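Local coordinates for protein succinate-semialdehyde dehydrogenase (Streptococcus pyogenes MGAS1882, PDB 4OGD) that catalyses the oxidation of succinic semialdehyde to succinate with NADP+ as cofactor, as a member of the aldehyde dehydrogenase family, at residues A[248-251]-A[252-256]; A[241-244]-A[245-248]; A[42-45]-A[46-49]; A[143-147]-A[148-152]. All coordinates share one frame; numbering follows the deposited sequence.

Contact 1 (A[248-251]-A[252-256]); sequences EKVL and YFSRL
Ser254 holds OG beside its own backbone N (chi1 -67°), and this torsion turns the hydroxyl back onto the carbonyl of Val250, one turn earlier. Two bonds from the same residue therefore grip Val250 O: Ser254 N donates at 2.9 Å, nearly in line with the C=O, whereas Ser254 OG donates at 2.8 Å from a position about 50° out of the carbonyl plane. The hydroxyl thus donates within its own helix, with Val250 CG2 3.9 Å from Ser254 OG. Just before this double grip the helix is opened by water. Glu248 O and Tyr252 N stand 4.7 Å apart, and one water bridges them, donating to the carbonyl and accepting from the amide. A second water does the same for Lys249 O and Phe253 N, a gap of 5.6 Å. Direct i to i+4 bonding resumes with Ser254, although the bond from Arg255 N to Leu251 O is weak at 3.3 Å. With CG swung anti to its N (chi1 -165°), the Tyr252 ring receives Leu256 CD1 over one face, off-centre, while its OH bonds to Thr301 O. In the unit made of strand 235-238, helix 244-256 and strand 268-272, Val250 and Ser254 touch Phe236 of the first strand, and Leu251 and Tyr252 pack against helix 276-288.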
loop_
_atom_site.group_PDB
_atom_site.type_symbol
_atom_site.label_atom_id
_atom_site.label_comp_id
_atom_site.label_asym_id
_atom_site.label_seq_id
_atom_site.Cartn_x
_atom_site.Cartn_y
_atom_site.Cartn_z
ATOM N N GLU A 248 -20.856 -6.498 -31.745
ATOM C CA GLU A 248 -19.960 -6.718 -32.877
ATOM C C GLU A 248 -18.974 -5.563 -33.054
ATOM O O GLU A 248 -17.807 -5.767 -33.387
ATOM C CB GLU A 248 -20.763 -6.930 -34.164
ATOM C CG GLU A 248 -19.893 -7.096 -35.409
ATOM C CD GLU A 248 -20.676 -7.595 -36.609
ATOM O OE1 GLU A 248 -21.899 -7.822 -36.477
ATOM O OE2 GLU A 248 -20.065 -7.770 -37.681
ATOM N N LYS A 249 -19.444 -4.351 -32.800
ATOM C CA LYS A 249 -18.642 -3.162 -33.052
ATOM C C LYS A 249 -17.450 -2.998 -32.113
ATOM O O LYS A 249 -16.508 -2.275 -32.436
ATOM C CB LYS A 249 -19.536 -1.923 -33.030
ATOM C CG LYS A 249 -20.562 -1.955 -34.159
ATOM C CD LYS A 249 -21.510 -0.776 -34.148
ATOM C CE LYS A 249 -22.318 -0.766 -35.444
ATOM N NZ LYS A 249 -23.265 0.377 -35.524
ATOM N N VAL A 250 -17.477 -3.668 -30.962
ATOM C CA VAL A 250 -16.380 -3.514 -30.007
ATOM C C VAL A 250 -15.432 -4.706 -29.953
ATOM O O VAL A 250 -14.373 -4.629 -29.324
ATOM C CB VAL A 250 -16.883 -3.206 -28.573
ATOM C CG1 VAL A 250 -17.934 -2.104 -28.595
ATOM C CG2 VAL A 250 -17.422 -4.463 -27.898
ATOM N N LEU A 251 -15.784 -5.803 -30.622
ATOM C CA LEU A 251 -15.029 -7.046 -30.443
ATOM C C LEU A 251 -13.571 -6.991 -30.906
ATOM O O LEU A 251 -12.690 -7.500 -30.211
ATOM C CB LEU A 251 -15.748 -8.247 -31.075
ATOM C CG LEU A 251 -16.990 -8.794 -30.371
ATOM C CD1 LEU A 251 -17.550 -9.954 -31.174
ATOM C CD2 LEU A 251 -16.706 -9.247 -28.937
ATOM N N TYR A 252 -13.313 -6.388 -32.071
ATOM C CA TYR A 252 -11.951 -6.341 -32.597
ATOM C C TYR A 252 -11.039 -5.611 -31.615
ATOM O O TYR A 252 -9.996 -6.128 -31.216
ATOM C CB TYR A 252 -11.907 -5.661 -33.971
ATOM C CG TYR A 252 -10.609 -5.915 -34.702
ATOM C CD1 TYR A 252 -10.513 -6.925 -35.647
ATOM C CD2 TYR A 252 -9.474 -5.161 -34.428
ATOM C CE1 TYR A 252 -9.323 -7.173 -36.315
ATOM C CE2 TYR A 252 -8.279 -5.404 -35.079
ATOM C CZ TYR A 252 -8.211 -6.408 -36.023
ATOM O OH TYR A 252 -7.022 -6.645 -36.674
ATOM N N PHE A 253 -11.449 -4.414 -31.215
ATOM C CA PHE A 253 -10.695 -3.664 -30.217
ATOM C C PHE A 253 -10.512 -4.472 -28.938
ATOM O O PHE A 253 -9.412 -4.526 -28.377
ATOM C CB PHE A 253 -11.395 -2.349 -29.876
ATOM C CG PHE A 253 -10.883 -1.709 -28.617
ATOM C CD1 PHE A 253 -9.720 -0.956 -28.630
ATOM C CD2 PHE A 253 -11.551 -1.883 -27.411
ATOM C CE1 PHE A 253 -9.232 -0.382 -27.465
ATOM C CE2 PHE A 253 -11.067 -1.318 -26.244
ATOM C CZ PHE A 253 -9.913 -0.567 -26.269
ATOM N N SER A 254 -11.587 -5.101 -28.480
ATOM C CA SER A 254 -11.565 -5.719 -27.154
ATOM C C SER A 254 -10.511 -6.793 -26.971
ATOM O O SER A 254 -9.980 -6.935 -25.870
ATOM C CB SER A 254 -12.945 -6.254 -26.771
ATOM O OG SER A 254 -13.842 -5.168 -26.603
ATOM N N ARG A 255 -10.203 -7.542 -28.027
ATOM C CA ARG A 255 -9.198 -8.601 -27.910
ATOM C C ARG A 255 -7.934 -8.379 -28.739
ATOM O O ARG A 255 -6.869 -8.894 -28.392
ATOM C CB ARG A 255 -9.794 -9.985 -28.215
ATOM C CG ARG A 255 -8.863 -11.156 -27.853
ATOM C CD ARG A 255 -8.341 -11.034 -26.418
ATOM N NE ARG A 255 -7.564 -12.204 -26.020
ATOM C CZ ARG A 255 -6.350 -12.160 -25.481
ATOM N NH1 ARG A 255 -5.757 -10.991 -25.258
ATOM N NH2 ARG A 255 -5.724 -13.288 -25.159
ATOM N N LEU A 256 -8.040 -7.610 -29.824
ATOM C CA LEU A 256 -6.934 -7.486 -30.770
ATOM C C LEU A 256 -6.174 -6.156 -30.750
ATOM O O LEU A 256 -5.139 -6.028 -31.395
ATOM C CB LEU A 256 -7.407 -7.811 -32.194
ATOM C CG LEU A 256 -7.980 -9.221 -32.366
ATOM C CD1 LEU A 256 -8.395 -9.428 -33.801
ATOM C CD2 LEU A 256 -6.951 -10.263 -31.980
HETATM O O HOH W 1 -15.240 -5.124 -33.879
HETATM O O HOH W 2 -13.667 -3.000 -32.492
#

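Contact 2 (A[241-244]-A[245-248]); sequences DADW and DQLE
Asp243 is extended (psi 109°) and Trp244 already helical, so the chain turns from loop to helix between them, and the first i to i+4 bonds follow: Leu247 N to Asp243 O at 2.9 Å and Glu248 N to Trp244 O at 3.2 Å. Asp243 is the N-cap. Its CG lies anti to the backbone N, which carries OD1 over the amides that begin the helix. Gln246 N reaches Asp243 OD1 at 3.0 Å along an almost straight N-H line (172°), arriving from above the carboxylate plane; the bond from Asp245 N to the same oxygen is weak and bent. The Gln246 side chain lies across the cap, its CG 3.7 Å from Asp243 CG. A second carboxylate stands close, with Asp245 OD2 4.3 Å from Asp243 OD1; the helix N-terminus would probably offset some of that like-charge cost. Within this first turn Trp244 and Leu247 run alongside each other, and methyl CD2 of Leu247 sits over a face of the indole as a CH-pi contact, 3.8 Å from the centroid of the Trp244 six-membered ring and 18° off its normal. Trp244 also makes a cation-pi contact with Arg278. The pair lies between helix 276-288, where both side chains touch Leu282, and strand 235-238, where both touch Ile238.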
loop_
_atom_site.group_PDB
_atom_site.type_symbol
_atom_site.label_atom_id
_atom_site.label_comp_id
_atom_site.label_asym_id
_atom_site.label_seq_id
_atom_site.Cartn_x
_atom_site.Cartn_y
_atom_site.Cartn_z
ATOM N N ASP A 241 -29.548 -10.168 -22.326
ATOM C CA ASP A 241 -30.163 -9.007 -22.971
ATOM C C ASP A 241 -29.135 -8.115 -23.673
ATOM O O ASP A 241 -29.369 -6.921 -23.873
ATOM C CB ASP A 241 -30.982 -8.190 -21.965
ATOM C CG ASP A 241 -30.177 -7.779 -20.748
ATOM O OD1 ASP A 241 -28.941 -7.972 -20.760
ATOM O OD2 ASP A 241 -30.779 -7.259 -19.778
ATOM N N ALA A 242 -27.997 -8.697 -24.038
ATOM C CA ALA A 242 -26.958 -7.964 -24.762
ATOM C C ALA A 242 -27.470 -7.437 -26.098
ATOM O O ALA A 242 -28.277 -8.088 -26.759
ATOM C CB ALA A 242 -25.741 -8.844 -24.985
ATOM N N ASP A 243 -26.992 -6.257 -26.481
ATOM C CA ASP A 243 -27.234 -5.716 -27.816
ATOM C C ASP A 243 -26.144 -6.258 -28.736
ATOM O O ASP A 243 -24.985 -5.851 -28.641
ATOM C CB ASP A 243 -27.198 -4.183 -27.777
ATOM C CG ASP A 243 -27.529 -3.542 -29.124
ATOM O OD1 ASP A 243 -27.074 -4.046 -30.171
ATOM O OD2 ASP A 243 -28.239 -2.515 -29.128
ATOM N N TRP A 244 -26.517 -7.168 -29.633
ATOM C CA TRP A 244 -25.544 -7.876 -30.463
ATOM C C TRP A 244 -24.959 -7.034 -31.600
ATOM O O TRP A 244 -23.874 -7.329 -32.107
ATOM C CB TRP A 244 -26.149 -9.186 -30.980
ATOM C CG TRP A 244 -26.135 -10.231 -29.920
ATOM C CD1 TRP A 244 -26.923 -10.276 -28.805
ATOM C CD2 TRP A 244 -25.250 -11.352 -29.836
ATOM N NE1 TRP A 244 -26.591 -11.370 -28.039
ATOM C CE2 TRP A 244 -25.568 -12.046 -28.652
ATOM C CE3 TRP A 244 -24.220 -11.836 -30.646
ATOM C CZ2 TRP A 244 -24.891 -13.203 -28.262
ATOM C CZ3 TRP A 244 -23.556 -12.986 -30.263
ATOM C CH2 TRP A 244 -23.893 -13.657 -29.082
ATOM N N ASP A 245 -25.668 -5.982 -31.988
ATOM C CA ASP A 245 -25.150 -5.046 -32.984
ATOM C C ASP A 245 -24.009 -4.249 -32.373
ATOM O O ASP A 245 -22.939 -4.092 -32.968
ATOM C CB ASP A 245 -26.253 -4.088 -33.441
ATOM C CG ASP A 245 -27.241 -4.742 -34.389
ATOM O OD1 ASP A 245 -26.794 -5.400 -35.352
ATOM O OD2 ASP A 245 -28.464 -4.600 -34.171
ATOM N N GLN A 246 -24.253 -3.738 -31.172
ATOM C CA GLN A 246 -23.244 -2.993 -30.441
ATOM C C GLN A 246 -22.094 -3.897 -30.031
ATOM O O GLN A 246 -20.942 -3.474 -30.010
ATOM C CB GLN A 246 -23.870 -2.304 -29.232
ATOM C CG GLN A 246 -24.796 -1.173 -29.640
ATOM C CD GLN A 246 -24.128 -0.216 -30.617
ATOM O OE1 GLN A 246 -24.574 -0.056 -31.756
ATOM N NE2 GLN A 246 -23.047 0.418 -30.176
ATOM N N LEU A 247 -22.410 -5.151 -29.727
ATOM C CA LEU A 247 -21.390 -6.140 -29.403
ATOM C C LEU A 247 -20.369 -6.284 -30.528
ATOM O O LEU A 247 -19.157 -6.202 -30.306
ATOM C CB LEU A 247 -22.049 -7.488 -29.121
ATOM C CG LEU A 247 -21.113 -8.651 -28.816
ATOM C CD1 LEU A 247 -20.275 -8.344 -27.590
ATOM C CD2 LEU A 247 -21.919 -9.927 -28.616
ATOM N N GLU A 248 -20.856 -6.498 -31.745
ATOM C CA GLU A 248 -19.960 -6.718 -32.877
ATOM C C GLU A 248 -18.974 -5.563 -33.054
ATOM O O GLU A 248 -17.807 -5.767 -33.387
ATOM C CB GLU A 248 -20.763 -6.930 -34.164
ATOM C CG GLU A 248 -19.893 -7.096 -35.409
ATOM C CD GLU A 248 -20.676 -7.595 -36.609
ATOM O OE1 GLU A 248 -21.899 -7.822 -36.477
ATOM O OE2 GLU A 248 -20.065 -7.770 -37.681
#

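Contact 3 (A[42-45]-A[46-49]); sequences EDHL and EERK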
loop_
_atom_site.group_PDB
_atom_site.type_symbol
_atom_site.label_atom_id
_atom_site.label_comp_id
_atom_site.label_asym_id
_atom_site.label_seq_id
_atom_site.Cartn_x
_atom_site.Cartn_y
_atom_site.Cartn_z
ATOM N N GLU A 42 12.128 24.571 -0.500
ATOM C CA GLU A 42 11.683 25.721 -1.286
ATOM C C GLU A 42 10.424 25.350 -2.063
ATOM O O GLU A 42 10.302 24.220 -2.537
ATOM C CB GLU A 42 12.776 26.134 -2.273
ATOM C CG GLU A 42 14.162 26.292 -1.650
ATOM C CD GLU A 42 15.261 26.486 -2.685
ATOM O OE1 GLU A 42 14.965 26.423 -3.896
ATOM O OE2 GLU A 42 16.428 26.696 -2.284
ATOM N N ASP A 43 9.501 26.302 -2.198
ATOM C CA ASP A 43 8.255 26.080 -2.933
ATOM C C ASP A 43 8.470 26.222 -4.437
ATOM O O ASP A 43 8.642 27.326 -4.951
ATOM C CB ASP A 43 7.181 27.063 -2.463
ATOM C CG ASP A 43 5.820 26.798 -3.088
ATOM O OD1 ASP A 43 5.699 25.903 -3.950
ATOM O OD2 ASP A 43 4.861 27.506 -2.716
ATOM N N HIS A 44 8.436 25.093 -5.138
ATOM C CA HIS A 44 8.641 25.071 -6.580
ATOM C C HIS A 44 7.444 24.452 -7.285
ATOM O O HIS A 44 7.537 24.057 -8.452
ATOM C CB HIS A 44 9.911 24.289 -6.925
ATOM C CG HIS A 44 11.173 24.965 -6.486
ATOM N ND1 HIS A 44 11.839 25.882 -7.272
ATOM C CD2 HIS A 44 11.881 24.870 -5.336
ATOM C CE1 HIS A 44 12.908 26.314 -6.629
ATOM N NE2 HIS A 44 12.956 25.719 -5.451
ATOM N N LEU A 45 6.315 24.373 -6.584
ATOM C CA LEU A 45 5.114 23.758 -7.148
ATOM C C LEU A 45 4.651 24.387 -8.463
ATOM O O LEU A 45 4.378 23.671 -9.429
ATOM C CB LEU A 45 3.963 23.770 -6.139
ATOM C CG LEU A 45 2.627 23.230 -6.666
ATOM C CD1 LEU A 45 2.753 21.774 -7.129
ATOM C CD2 LEU A 45 1.553 23.360 -5.604
ATOM N N GLU A 46 4.556 25.715 -8.509
ATOM C CA GLU A 46 4.114 26.372 -9.743
ATOM C C GLU A 46 5.046 26.076 -10.925
ATOM O O GLU A 46 4.582 25.891 -12.052
ATOM C CB GLU A 46 3.948 27.884 -9.537
ATOM C CG GLU A 46 2.763 28.252 -8.645
ATOM C CD GLU A 46 1.435 27.747 -9.193
ATOM O OE1 GLU A 46 1.252 27.766 -10.427
ATOM O OE2 GLU A 46 0.571 27.342 -8.390
ATOM N N GLU A 47 6.352 26.017 -10.671
ATOM C CA GLU A 47 7.297 25.640 -11.712
ATOM C C GLU A 47 7.023 24.225 -12.208
ATOM O O GLU A 47 7.008 23.975 -13.413
ATOM C CB GLU A 47 8.732 25.731 -11.202
ATOM C CG GLU A 47 9.228 27.139 -10.978
ATOM C CD GLU A 47 10.614 27.160 -10.377
ATOM O OE1 GLU A 47 11.028 26.137 -9.785
ATOM O OE2 GLU A 47 11.299 28.192 -10.502
ATOM N N ARG A 48 6.809 23.295 -11.284
ATOM C CA ARG A 48 6.552 21.919 -11.701
ATOM C C ARG A 48 5.235 21.812 -12.465
ATOM O O ARG A 48 5.142 21.059 -13.432
ATOM C CB ARG A 48 6.600 20.939 -10.518
ATOM C CG ARG A 48 7.979 20.831 -9.893
ATOM C CD ARG A 48 8.118 19.616 -8.957
ATOM N NE ARG A 48 7.067 19.563 -7.950
ATOM C CZ ARG A 48 7.116 20.214 -6.791
ATOM N NH1 ARG A 48 8.169 20.979 -6.496
ATOM N NH2 ARG A 48 6.107 20.114 -5.935
ATOM N N LYS A 49 4.223 22.571 -12.056
ATOM C CA LYS A 49 2.960 22.568 -12.794
ATOM C C LYS A 49 3.179 23.035 -14.227
ATOM O O LYS A 49 2.687 22.419 -15.172
ATOM C CB LYS A 49 1.910 23.449 -12.106
ATOM C CG LYS A 49 1.331 22.815 -10.844
ATOM C CD LYS A 49 0.673 23.844 -9.944
ATOM C CE LYS A 49 -0.464 24.565 -10.640
ATOM N NZ LYS A 49 -1.172 25.495 -9.702
HETATM O O HOH W 3 8.224 22.430 -4.019
HETATM O O HOH W 4 5.363 27.564 -6.309
#
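Glu46 follows directly on Leu45, and its backbone N donates to a water that is itself weakly bonded to Asp43 OD1. That same carboxylate oxygen takes Leu45 N at 3.1 Å, an Asx turn just ahead of the helix, so Asp43 serves two of the opening amides, one directly and one through water. Glu47 lies alongside His44, its chain extended beyond CG, and places OE1 2.7 Å from His44 ND1. The oxygen is near the imidazole plane, whereas ND1 approaches from above the carboxylate plane of Glu47. On the other side of the ring His44 NE2 donates to Glu42 OE1 at 2.6 Å, on the anti lone pair. A carboxylate on each nitrogen fixes the ring's rotation and would be expected to stabilise a protonated imidazole. Arg48 N bonds to His44 O at 3.0 Å. Bent at chi3 (-53°), the arginine chain folds back so that one guanidinium face lies over Leu45 CA, while NH2 bonds to Ile147 O of helix 136-148 and NH1 donates to a water that also bridges Glu42 O and His44 N. Lys49 N completes the turn on Leu45 O at 2.9 Å; its CD packs 3.9 Å from Leu45 CG, and NZ closes a salt bridge to Glu46 OE2 at 2.9 Å. At this junction of helices 22-41 and 45-61, Trp39 from the former meets both His44 and Arg48, while helix 78-103 receives Leu45 and supplies Asp100 as a second partner of Lys49 NZ.

Contact 4 (A[143-147]-A[148-152]); sequences APNFI and VGNPM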
loop_
_atom_site.group_PDB
_atom_site.type_symbol
_atom_site.label_atom_id
_atom_site.label_comp_id
_atom_site.label_asym_id
_atom_site.label_seq_id
_atom_site.Cartn_x
_atom_site.Cartn_y
_atom_site.Cartn_z
ATOM N N ALA A 143 3.573 11.735 -13.644
ATOM C CA ALA A 143 2.785 12.964 -13.492
ATOM C C ALA A 143 2.410 13.264 -12.031
ATOM O O ALA A 143 2.706 14.356 -11.535
ATOM C CB ALA A 143 1.544 12.962 -14.403
ATOM N N PRO A 144 1.783 12.300 -11.324
ATOM C CA PRO A 144 1.431 12.644 -9.938
ATOM C C PRO A 144 2.636 12.782 -9.000
ATOM O O PRO A 144 2.647 13.657 -8.135
ATOM C CB PRO A 144 0.536 11.475 -9.502
ATOM C CG PRO A 144 0.964 10.334 -10.378
ATOM C CD PRO A 144 1.263 10.971 -11.706
ATOM N N ASN A 145 3.647 11.938 -9.154
ATOM C CA ASN A 145 4.808 12.060 -8.291
ATOM C C ASN A 145 5.598 13.348 -8.518
ATOM O O ASN A 145 6.094 13.955 -7.570
ATOM C CB ASN A 145 5.695 10.813 -8.382
ATOM C CG ASN A 145 5.099 9.636 -7.617
ATOM O OD1 ASN A 145 5.064 9.641 -6.387
ATOM N ND2 ASN A 145 4.612 8.633 -8.346
ATOM N N PHE A 146 5.699 13.771 -9.772
ATOM C CA PHE A 146 6.384 15.015 -10.089
ATOM C C PHE A 146 5.657 16.188 -9.433
ATOM O O PHE A 146 6.286 17.073 -8.836
ATOM C CB PHE A 146 6.444 15.182 -11.603
ATOM C CG PHE A 146 7.138 16.436 -12.060
ATOM C CD1 PHE A 146 8.463 16.679 -11.723
ATOM C CD2 PHE A 146 6.469 17.353 -12.860
ATOM C CE1 PHE A 146 9.106 17.830 -12.158
ATOM C CE2 PHE A 146 7.104 18.505 -13.300
ATOM C CZ PHE A 146 8.422 18.743 -12.945
ATOM N N ILE A 147 4.331 16.187 -9.523
ATOM C CA ILE A 147 3.535 17.240 -8.901
ATOM C C ILE A 147 3.739 17.336 -7.370
ATOM O O ILE A 147 3.977 18.425 -6.845
ATOM C CB ILE A 147 2.040 17.116 -9.271
ATOM C CG1 ILE A 147 1.837 17.457 -10.753
ATOM C CG2 ILE A 147 1.191 18.018 -8.392
ATOM C CD1 ILE A 147 2.324 18.861 -11.133
ATOM N N VAL A 148 3.664 16.213 -6.657
ATOM C CA VAL A 148 3.852 16.270 -5.199
ATOM C C VAL A 148 5.299 16.603 -4.822
ATOM O O VAL A 148 5.561 17.177 -3.757
ATOM C CB VAL A 148 3.378 14.993 -4.466
ATOM C CG1 VAL A 148 4.396 13.878 -4.596
ATOM C CG2 VAL A 148 3.146 15.296 -2.983
ATOM N N GLY A 149 6.236 16.272 -5.707
ATOM C CA GLY A 149 7.640 16.545 -5.447
ATOM C C GLY A 149 8.484 15.332 -5.080
ATOM O O GLY A 149 9.459 15.460 -4.350
ATOM N N ASN A 150 8.102 14.156 -5.569
ATOM C CA ASN A 150 8.925 12.950 -5.435
ATOM C C ASN A 150 9.702 12.752 -6.725
ATOM O O ASN A 150 9.104 12.375 -7.745
ATOM C CB ASN A 150 8.059 11.692 -5.244
ATOM C CG ASN A 150 7.354 11.635 -3.903
ATOM O OD1 ASN A 150 7.819 12.177 -2.912
ATOM N ND2 ASN A 150 6.221 10.947 -3.869
ATOM N N PRO A 151 11.026 13.004 -6.708
ATOM C CA PRO A 151 11.826 12.687 -7.899
ATOM C C PRO A 151 11.715 11.194 -8.223
ATOM O O PRO A 151 11.486 10.383 -7.316
ATOM C CB PRO A 151 13.261 13.043 -7.467
ATOM C CG PRO A 151 13.088 14.036 -6.333
ATOM C CD PRO A 151 11.865 13.503 -5.600
ATOM N N MET A 152 11.860 10.830 -9.493
ATOM C CA MET A 152 11.644 9.452 -9.911
ATOM C C MET A 152 12.878 8.891 -10.616
ATOM O O MET A 152 13.588 9.606 -11.342
ATOM C CB MET A 152 10.420 9.400 -10.833
ATOM C CG MET A 152 10.111 8.048 -11.456
ATOM S SD MET A 152 8.426 8.025 -12.123
ATOM C CE MET A 152 7.507 7.985 -10.589
#
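Asn145 O is gripped by two consecutive amides, Asn150 N at 2.8 Å and Gly149 N at 3.0 Å, which reach it from opposite faces of the carbonyl plane. The same two asparagines also meet through their side chains: Asn150 ND2 donates to Asn145 OD1 at 3.1 Å, almost straight (177°), on a lone pair and within both amide planes, although the two planes are turned 34° from each other. Outside partners orient both amides: Asn145 ND2 bonds to Val141 O, while Asn150 OD1 accepts from Thr122 N and Gly123 N. Met152 crosses Asn145 at about a right angle, its methyl CE 3.7 Å from Asn145 ND2. Val148 N still makes the regular helical bond to Pro144 O, at 3.1 Å, and Val148 CG1 lies 3.4 Å from Asn145 O, beside the gripped carbonyl. Gly149 then leaves the helix with positive phi (106°), as the C-prime residue. This is a Schellman motif, identified by the 6-to-1 bond from Asn150 N to Asn145 O; it turns the chain from helix 136-148 into strand 152-155 within the parallel beta-alpha-beta crossover from strand 124-128, part of the Rossmann-like fold.

Contacts 1 and 2 share Glu248 and the single helix 244-256: contact 2 starts it at the surface with a carboxylate cap, and contact 1, partly buried, has two water-bridged i to i+4 pairs midway along it. Contacts 3 and 4 lie on the opposite side of the chain's centre from contact 1, with contact 3 about 43 Å from it between centres. They touch each other, since Arg48 NH2 of contact 3 probably bonds to Ile147 O of contact 4, so one helix start meets one helix end. Contact 3, at the surface, relies on charged side chains; contact 4, wholly buried, relies on neutral amides and backbone bonds.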